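Local coordinates for DNA-damage inducible protein DDI1-like protein (Leishmania major, PDB 5YQ8), which acts as an aspartic protease through the retroviral protease-like (retropepsin) domain modelled here, part of a longer protein of the DDI1 family, at residues 6-11 against 69-74; 75-80 against 98-103. All blocks are in the same frame, centred on the assembly; numbering follows the deposited sequence.

Both contacts gather round the hairpin of strands 62-71 and 74-83, one on each arm. Contact 1 joins the first arm to strand 7-12; as these are the two outermost strands of the mixed sheet, it links one edge of that sheet to the other. Contact 2 sets the second arm against the residues that end helix 94-99. Each is partly buried, with Val8, Cys10, Val69 and Leu71 inside in the first and Ile76, Phe78 and Met102 in the second. Contact 1 relies on backbone bonding backed by apolar side chains, whereas contact 2 is centred on a histidine ring. Between them, Val69 O and Ile76 N form a probable hydrogen bond, 2.8 Å long.

Contact 1 of 2, residues 6-11 against 69-74; sequences LYVPCT and VNLAGM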
ATOM      1  N   LEU A   6       2.990   7.955  -0.287  1.00 10.08           N
ATOM      2  CA  LEU A   6       3.576   7.929  -1.655  1.00  9.44           C
ATOM      3  C   LEU A   6       2.568   8.441  -2.677  1.00  9.17           C
ATOM      4  O   LEU A   6       1.529   7.832  -2.868  1.00  8.58           O
ATOM      5  CB  LEU A   6       4.000   6.511  -2.089  1.00  8.93           C
ATOM      6  CG  LEU A   6       4.961   5.798  -1.158  1.00  8.98           C
ATOM      7  CD1 LEU A   6       5.439   4.453  -1.758  1.00  8.50           C
ATOM      8  CD2 LEU A   6       6.169   6.728  -0.838  1.00  9.19           C
ATOM      9  N   TYR A   7       2.895   9.570  -3.305  1.00  9.44           N
ATOM     10  CA  TYR A   7       2.164  10.086  -4.467  1.00  9.46           C
ATOM     11  C   TYR A   7       3.103  10.334  -5.639  1.00  8.79           C
ATOM     12  O   TYR A   7       4.214  10.715  -5.454  1.00 10.18           O
ATOM     13  CB  TYR A   7       1.441  11.371  -4.126  1.00  9.56           C
ATOM     14  CG  TYR A   7       0.296  11.195  -3.172  1.00 10.14           C
ATOM     15  CD1 TYR A   7       0.498  11.066  -1.773  1.00 10.05           C
ATOM     16  CD2 TYR A   7      -1.008  11.262  -3.637  1.00 10.29           C
ATOM     17  CE1 TYR A   7      -0.572  10.898  -0.931  1.00 10.11           C
ATOM     18  CE2 TYR A   7      -2.085  11.133  -2.771  1.00 10.41           C
ATOM     19  CZ  TYR A   7      -1.868  10.927  -1.454  1.00 10.24           C
ATOM     20  OH  TYR A   7      -2.963  10.836  -0.708  1.00  9.94           O
ATOM     21  N   VAL A   8       2.643  10.049  -6.833  1.00  7.97           N
ATOM     22  CA  VAL A   8       3.281  10.467  -8.044  1.00  7.51           C
ATOM     23  C   VAL A   8       2.388  11.378  -8.864  1.00  7.07           C
ATOM     24  O   VAL A   8       1.156  11.218  -8.877  1.00  6.52           O
ATOM     25  CB  VAL A   8       3.719   9.276  -8.853  1.00  7.69           C
ATOM     26  CG1 VAL A   8       4.860   8.556  -8.148  1.00  7.73           C
ATOM     27  CG2 VAL A   8       2.541   8.340  -9.182  1.00  7.92           C
ATOM     28  N   PRO A   9       3.012  12.346  -9.569  1.00  7.30           N
ATOM     29  CA  PRO A   9       2.214  13.110 -10.534  1.00  7.66           C
ATOM     30  C   PRO A   9       2.067  12.377 -11.879  1.00  8.13           C
ATOM     31  O   PRO A   9       2.821  11.485 -12.198  1.00  9.67           O
ATOM     32  CB  PRO A   9       2.997  14.385 -10.686  1.00  7.55           C
ATOM     33  CG  PRO A   9       4.471  13.889 -10.497  1.00  7.70           C
ATOM     34  CD  PRO A   9       4.423  12.788  -9.517  1.00  7.18           C
ATOM     35  N   CYS A  10       1.054  12.744 -12.637  1.00  8.60           N
ATOM     36  CA  CYS A  10       0.804  12.248 -13.975  1.00  9.14           C
ATOM     37  C   CYS A  10      -0.254  13.116 -14.647  1.00  9.43           C
ATOM     38  O   CYS A  10      -0.843  13.978 -14.022  1.00  9.76           O
ATOM     39  CB  CYS A  10       0.272  10.797 -13.916  1.00  9.29           C
ATOM     40  SG  CYS A  10      -1.288  10.498 -13.014  1.00  9.04           S
ATOM     41  N   THR A  11      -0.557  12.835 -15.912  1.00 10.02           N
ATOM     42  CA  THR A  11      -1.583  13.588 -16.657  1.00  9.91           C
ATOM     43  C   THR A  11      -2.538  12.625 -17.381  1.00 10.89           C
ATOM     44  O   THR A  11      -2.108  11.665 -17.976  1.00 11.16           O
ATOM     45  CB  THR A  11      -0.946  14.545 -17.717  1.00  9.40           C
ATOM     46  OG1 THR A  11      -0.203  13.801 -18.699  1.00  8.48           O
ATOM     47  CG2 THR A  11      -0.029  15.516 -17.084  1.00  8.92           C
ATOM     48  N   VAL A  69      -3.021   7.260 -19.455  1.00 11.77           N
ATOM     49  CA  VAL A  69      -2.414   8.039 -18.385  1.00 11.36           C
ATOM     50  C   VAL A  69      -0.920   8.166 -18.625  1.00 11.51           C
ATOM     51  O   VAL A  69      -0.209   7.169 -18.779  1.00 10.59           O
ATOM     52  CB  VAL A  69      -2.653   7.315 -17.076  1.00 11.32           C
ATOM     53  CG1 VAL A  69      -2.176   8.138 -15.920  1.00 12.21           C
ATOM     54  CG2 VAL A  69      -4.119   7.034 -16.867  1.00 11.23           C
ATOM     55  N   ASN A  70      -0.437   9.405 -18.639  1.00 12.28           N
ATOM     56  CA  ASN A  70       0.937   9.703 -18.964  1.00 13.03           C
ATOM     57  C   ASN A  70       1.743   9.668 -17.693  1.00 14.75           C
ATOM     58  O   ASN A  70       1.866  10.663 -16.938  1.00 15.77           O
ATOM     59  CB  ASN A  70       1.068  11.046 -19.690  1.00 12.96           C
ATOM     60  CG  ASN A  70       2.511  11.425 -19.945  1.00 12.83           C
ATOM     61  OD1 ASN A  70       3.221  11.843 -19.004  1.00 12.65           O
ATOM     62  ND2 ASN A  70       3.005  11.166 -21.177  1.00 12.68           N
ATOM     63  N   LEU A  71       2.315   8.502 -17.430  1.00 17.18           N
ATOM     64  CA  LEU A  71       3.049   8.264 -16.182  1.00 15.40           C
ATOM     65  C   LEU A  71       4.464   7.920 -16.585  1.00 15.58           C
ATOM     66  O   LEU A  71       4.699   7.074 -17.492  1.00 15.20           O
ATOM     67  CB  LEU A  71       2.355   7.164 -15.375  1.00 14.84           C
ATOM     68  CG  LEU A  71       3.010   6.865 -14.028  1.00 14.68           C
ATOM     69  CD1 LEU A  71       3.202   8.108 -13.172  1.00 14.67           C
ATOM     70  CD2 LEU A  71       2.218   5.863 -13.232  1.00 15.00           C
ATOM     71  N   ALA A  72       5.411   8.602 -15.946  1.00 15.98           N
ATOM     72  CA  ALA A  72       6.853   8.454 -16.231  1.00 16.53           C
ATOM     73  C   ALA A  72       7.180   8.854 -17.613  1.00 16.04           C
ATOM     74  O   ALA A  72       8.070   8.227 -18.210  1.00 17.50           O
ATOM     75  CB  ALA A  72       7.362   7.015 -15.929  1.00 16.64           C
ATOM     76  N   GLY A  73       6.487   9.883 -18.119  1.00 16.14           N
ATOM     77  CA  GLY A  73       6.590  10.248 -19.536  1.00 16.18           C
ATOM     78  C   GLY A  73       6.166   9.196 -20.586  1.00 16.88           C
ATOM     79  O   GLY A  73       6.445   9.328 -21.782  1.00 18.17           O
ATOM     80  N   MET A  74       5.488   8.138 -20.156  1.00 17.26           N
ATOM     81  CA  MET A  74       5.008   7.127 -21.074  1.00 17.00           C
ATOM     82  C   MET A  74       3.526   7.116 -20.994  1.00 14.45           C
ATOM     83  O   MET A  74       2.958   7.343 -19.940  1.00 13.15           O
ATOM     84  CB  MET A  74       5.525   5.748 -20.694  1.00 19.95           C
ATOM     85  CG  MET A  74       7.011   5.539 -20.787  1.00 22.01           C
ATOM     86  SD  MET A  74       7.391   3.843 -20.268  1.00 26.76           S
ATOM     87  CE  MET A  74       6.910   3.886 -18.581  1.00 23.41           C
TER
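Thr11 and Asn70 form a single antiparallel bridge of the hydrogen-bonded kind. Asn70 N gives its hydrogen to Thr11 O over 2.9 Å, almost straight at 176°, while the return bond from Thr11 N to Asn70 O is weak at 3.4 Å. The two side chains run alongside each other in the same direction, with Thr11 OG1 only 3.2 Å from Asn70 CB; chi1 of 62° sets that hydroxyl between the backbone N and the carbonyl carbon. Inward from the bridge the contact becomes apolar. Cys10 SG meets Val69 CG1 at 3.8 Å, and Leu71 brings CD1 4.0 Å from Cys10 CB and 3.5 Å from Pro9 O. The Leu71 side chain crosses that of Val8 at about a right angle, its CD1 4.1 Å from Val8 CG2. Leu111 of strand 110-113 touches both Val8 and Leu71, and Val17 backs Cys10. From Leu71 to Met74 the chain reverses in a type I' turn. Strands 7-11 and 69-71 approach at 138°, well off antiparallel, and only one bridge forms: backbone bonding at Thr11 and Asn70 pins together the two edges of this retropepsin-like domain's mixed sheet, and the remaining contacts are mostly apolar.

Contact 2 of 2, residues 75-80 against 98-103; sequences YIPFAF and KRHQMM
The C-terminal end of helix 94-99, closed by a Schellman motif with Gln101 at C-prime, rests here on strand 74-83: Gln101 N bonds to Lys98 O, and Met102 N to Leu97 O. His100, the first residue out of helical geometry, puts its ring against the strand. Ile76 CG2 sits over the centre of one face, 3.3 Å from the centroid and 12° off the normal, a close CH-pi contact. Arg99 CG covers the opposite face, 3.5 Å above the plane, so the imidazole is clamped between two aliphatic carbons. Pro77 O lies at the ring edge, in plane, and accepts a weak hydrogen bond from His100 NE2, 2.9 Å long but bent to 123°; Gln96 OE1 is a second weak partner of the same nitrogen, which suggests a shared hydrogen. Pro77 also brings CD to 3.7 Å from His100 CE1. The Phe78 ring lies at 25° to the imidazole but slid aside, with centroids 5.6 Å apart and little overlap. Deeper in, Met102, extended beyond CG, reaches out to leave CE 4.0 Å from Phe78 CZ. Met103 then pairs antiparallel with a strand of the second subunit, and Lys98 NZ bonds to Thr4 O of that subunit. A helix packed on the sheet and followed, after a short turn, by a strand that pairs across the dimer interface is typical of the dimeric retropepsin fold.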
ATOM      1  N   TYR A  75       2.879   6.904 -22.135  1.00 13.88           N
ATOM      2  CA  TYR A  75       1.402   6.597 -22.133  1.00 13.53           C
ATOM      3  C   TYR A  75       1.112   5.207 -21.653  1.00 11.51           C
ATOM      4  O   TYR A  75       1.533   4.284 -22.290  1.00 12.49           O
ATOM      5  CB  TYR A  75       0.795   6.851 -23.530  1.00 14.30           C
ATOM      6  CG  TYR A  75       0.598   8.322 -23.736  1.00 15.49           C
ATOM      7  CD1 TYR A  75       1.663   9.130 -24.137  1.00 17.17           C
ATOM      8  CD2 TYR A  75      -0.613   8.936 -23.447  1.00 16.29           C
ATOM      9  CE1 TYR A  75       1.526  10.497 -24.306  1.00 17.16           C
ATOM     10  CE2 TYR A  75      -0.763  10.327 -23.584  1.00 17.77           C
ATOM     11  CZ  TYR A  75       0.317  11.092 -24.031  1.00 18.67           C
ATOM     12  OH  TYR A  75       0.195  12.462 -24.158  1.00 20.79           O
ATOM     13  N   ILE A  76       0.424   5.065 -20.523  1.00 10.16           N
ATOM     14  CA  ILE A  76       0.155   3.791 -19.882  1.00  9.74           C
ATOM     15  C   ILE A  76      -1.362   3.551 -19.742  1.00  8.89           C
ATOM     16  O   ILE A  76      -2.071   4.370 -19.181  1.00  8.81           O
ATOM     17  CB  ILE A  76       0.800   3.764 -18.489  1.00 10.17           C
ATOM     18  CG1 ILE A  76       2.267   3.660 -18.690  1.00 11.06           C
ATOM     19  CG2 ILE A  76       0.335   2.552 -17.671  1.00 10.35           C
ATOM     20  CD1 ILE A  76       3.003   4.510 -17.719  1.00 11.43           C
ATOM     21  N   PRO A  77      -1.876   2.419 -20.234  1.00  8.49           N
ATOM     22  CA  PRO A  77      -3.294   2.198 -20.181  1.00  8.65           C
ATOM     23  C   PRO A  77      -3.700   1.777 -18.784  1.00  9.39           C
ATOM     24  O   PRO A  77      -3.215   0.726 -18.310  1.00  9.14           O
ATOM     25  CB  PRO A  77      -3.515   1.064 -21.196  1.00  8.48           C
ATOM     26  CG  PRO A  77      -2.232   0.354 -21.249  1.00  8.24           C
ATOM     27  CD  PRO A  77      -1.182   1.345 -20.951  1.00  8.38           C
ATOM     28  N   PHE A  78      -4.577   2.583 -18.138  1.00 10.29           N
ATOM     29  CA  PHE A  78      -5.181   2.284 -16.862  1.00 10.27           C
ATOM     30  C   PHE A  78      -6.620   1.849 -16.971  1.00 10.81           C
ATOM     31  O   PHE A  78      -7.344   2.242 -17.846  1.00 11.39           O
ATOM     32  CB  PHE A  78      -5.115   3.505 -15.954  1.00 10.75           C
ATOM     33  CG  PHE A  78      -3.829   3.557 -15.140  1.00 11.07           C
ATOM     34  CD1 PHE A  78      -2.589   3.751 -15.781  1.00 10.91           C
ATOM     35  CD2 PHE A  78      -3.850   3.358 -13.757  1.00 11.09           C
ATOM     36  CE1 PHE A  78      -1.422   3.753 -15.077  1.00 10.41           C
ATOM     37  CE2 PHE A  78      -2.660   3.375 -13.043  1.00 11.23           C
ATOM     38  CZ  PHE A  78      -1.456   3.577 -13.703  1.00 10.76           C
ATOM     39  N   ALA A  79      -7.042   1.039 -16.008  1.00 12.22           N
ATOM     40  CA  ALA A  79      -8.461   0.698 -15.764  1.00 12.22           C
ATOM     41  C   ALA A  79      -8.689   0.898 -14.282  1.00 12.97           C
ATOM     42  O   ALA A  79      -7.833   0.492 -13.438  1.00 11.36           O
ATOM     43  CB  ALA A  79      -8.774  -0.724 -16.100  1.00 12.16           C
ATOM     44  N   PHE A  80      -9.794   1.580 -13.978  1.00 13.55           N
ATOM     45  CA  PHE A  80     -10.154   1.827 -12.610  1.00 15.78           C
ATOM     46  C   PHE A  80     -11.622   2.088 -12.394  1.00 17.54           C
ATOM     47  O   PHE A  80     -12.339   2.349 -13.342  1.00 20.88           O
ATOM     48  CB  PHE A  80      -9.381   3.001 -12.089  1.00 16.76           C
ATOM     49  CG  PHE A  80      -9.325   4.129 -13.017  1.00 15.98           C
ATOM     50  CD1 PHE A  80     -10.434   4.866 -13.270  1.00 16.39           C
ATOM     51  CD2 PHE A  80      -8.147   4.415 -13.648  1.00 15.75           C
ATOM     52  CE1 PHE A  80     -10.351   5.891 -14.158  1.00 16.29           C
ATOM     53  CE2 PHE A  80      -8.050   5.381 -14.543  1.00 15.77           C
ATOM     54  CZ  PHE A  80      -9.154   6.135 -14.795  1.00 17.18           C
ATOM     55  N   LYS A  98       0.997  -4.231 -10.597  1.00  8.03           N
ATOM     56  CA  LYS A  98       1.264  -5.511 -11.225  1.00  8.44           C
ATOM     57  C   LYS A  98       1.055  -5.566 -12.723  1.00  8.85           C
ATOM     58  O   LYS A  98       1.872  -6.073 -13.439  1.00 10.23           O
ATOM     59  CB  LYS A  98       0.439  -6.619 -10.553  1.00  8.29           C
ATOM     60  CG  LYS A  98       0.819  -6.889  -9.115  1.00  7.93           C
ATOM     61  CD  LYS A  98       0.461  -8.336  -8.823  1.00  8.05           C
ATOM     62  CE  LYS A  98       1.347  -8.953  -7.798  1.00  7.74           C
ATOM     63  NZ  LYS A  98       0.649 -10.148  -7.354  1.00  7.75           N
ATOM     64  N   ARG A  99       0.024  -4.960 -13.240  1.00  9.43           N
ATOM     65  CA  ARG A  99      -0.201  -4.990 -14.685  1.00  9.14           C
ATOM     66  C   ARG A  99       0.948  -4.379 -15.509  1.00  9.53           C
ATOM     67  O   ARG A  99       1.273  -4.821 -16.602  1.00  8.65           O
ATOM     68  CB  ARG A  99      -1.528  -4.253 -14.964  1.00  9.35           C
ATOM     69  CG  ARG A  99      -1.719  -3.787 -16.380  1.00  9.16           C
ATOM     70  CD  ARG A  99      -1.809  -4.995 -17.306  1.00  9.37           C
ATOM     71  NE  ARG A  99      -1.883  -4.447 -18.631  1.00  9.49           N
ATOM     72  CZ  ARG A  99      -0.847  -4.155 -19.393  1.00  9.74           C
ATOM     73  NH1 ARG A  99       0.391  -4.412 -19.004  1.00 10.77           N
ATOM     74  NH2 ARG A  99      -1.050  -3.555 -20.543  1.00  9.70           N
ATOM     75  N   HIS A 100       1.541  -3.338 -14.979  1.00 10.17           N
ATOM     76  CA  HIS A 100       2.648  -2.662 -15.643  1.00 11.08           C
ATOM     77  C   HIS A 100       4.015  -2.934 -14.997  1.00 11.61           C
ATOM     78  O   HIS A 100       5.008  -2.270 -15.328  1.00 12.02           O
ATOM     79  CB  HIS A 100       2.366  -1.148 -15.710  1.00 10.94           C
ATOM     80  CG  HIS A 100       1.055  -0.829 -16.325  1.00 10.79           C
ATOM     81  ND1 HIS A 100       0.820  -0.954 -17.674  1.00 11.35           N
ATOM     82  CD2 HIS A 100      -0.111  -0.443 -15.770  1.00 11.07           C
ATOM     83  CE1 HIS A 100      -0.432  -0.628 -17.925  1.00 11.13           C
ATOM     84  NE2 HIS A 100      -1.029  -0.335 -16.781  1.00 11.14           N
ATOM     85  N   GLN A 101       4.069  -3.943 -14.125  1.00 12.21           N
ATOM     86  CA  GLN A 101       5.306  -4.481 -13.583  1.00 12.37           C
ATOM     87  C   GLN A 101       6.146  -3.374 -12.972  1.00 12.62           C
ATOM     88  O   GLN A 101       7.347  -3.304 -13.183  1.00 13.94           O
ATOM     89  CB  GLN A 101       6.058  -5.186 -14.699  1.00 13.04           C
ATOM     90  CG  GLN A 101       5.285  -6.328 -15.345  1.00 13.38           C
ATOM     91  CD  GLN A 101       6.084  -6.983 -16.419  1.00 14.48           C
ATOM     92  OE1 GLN A 101       7.190  -6.520 -16.750  1.00 17.92           O
ATOM     93  NE2 GLN A 101       5.529  -8.032 -17.034  1.00 15.96           N
ATOM     94  N   MET A 102       5.488  -2.504 -12.212  1.00 12.29           N
ATOM     95  CA  MET A 102       6.118  -1.358 -11.596  1.00 12.88           C
ATOM     96  C   MET A 102       7.008  -1.780 -10.439  1.00 12.36           C
ATOM     97  O   MET A 102       6.955  -2.896  -9.952  1.00 11.99           O
ATOM     98  CB  MET A 102       5.055  -0.305 -11.148  1.00 12.84           C
ATOM     99  CG  MET A 102       4.288   0.279 -12.307  1.00 13.32           C
ATOM    100  SD  MET A 102       3.067   1.472 -11.724  1.00 16.04           S
ATOM    101  CE  MET A 102       1.930   1.611 -13.114  1.00 15.63           C
ATOM    102  N   MET A 103       7.826  -0.827 -10.005  1.00 12.84           N
ATOM    103  CA  MET A 103       8.745  -1.005  -8.931  1.00 12.59           C
ATOM    104  C   MET A 103       8.590   0.202  -8.024  1.00 12.06           C
ATOM    105  O   MET A 103       8.711   1.362  -8.458  1.00 11.39           O
ATOM    106  CB  MET A 103      10.172  -1.165  -9.459  1.00 14.47           C
ATOM    107  CG  MET A 103      10.431  -2.397 -10.385  1.00 15.76           C
ATOM    108  SD  MET A 103      11.901  -2.357 -11.478  1.00 19.57           S
ATOM    109  CE  MET A 103      11.591  -3.676 -12.645  1.00 20.14           C
TER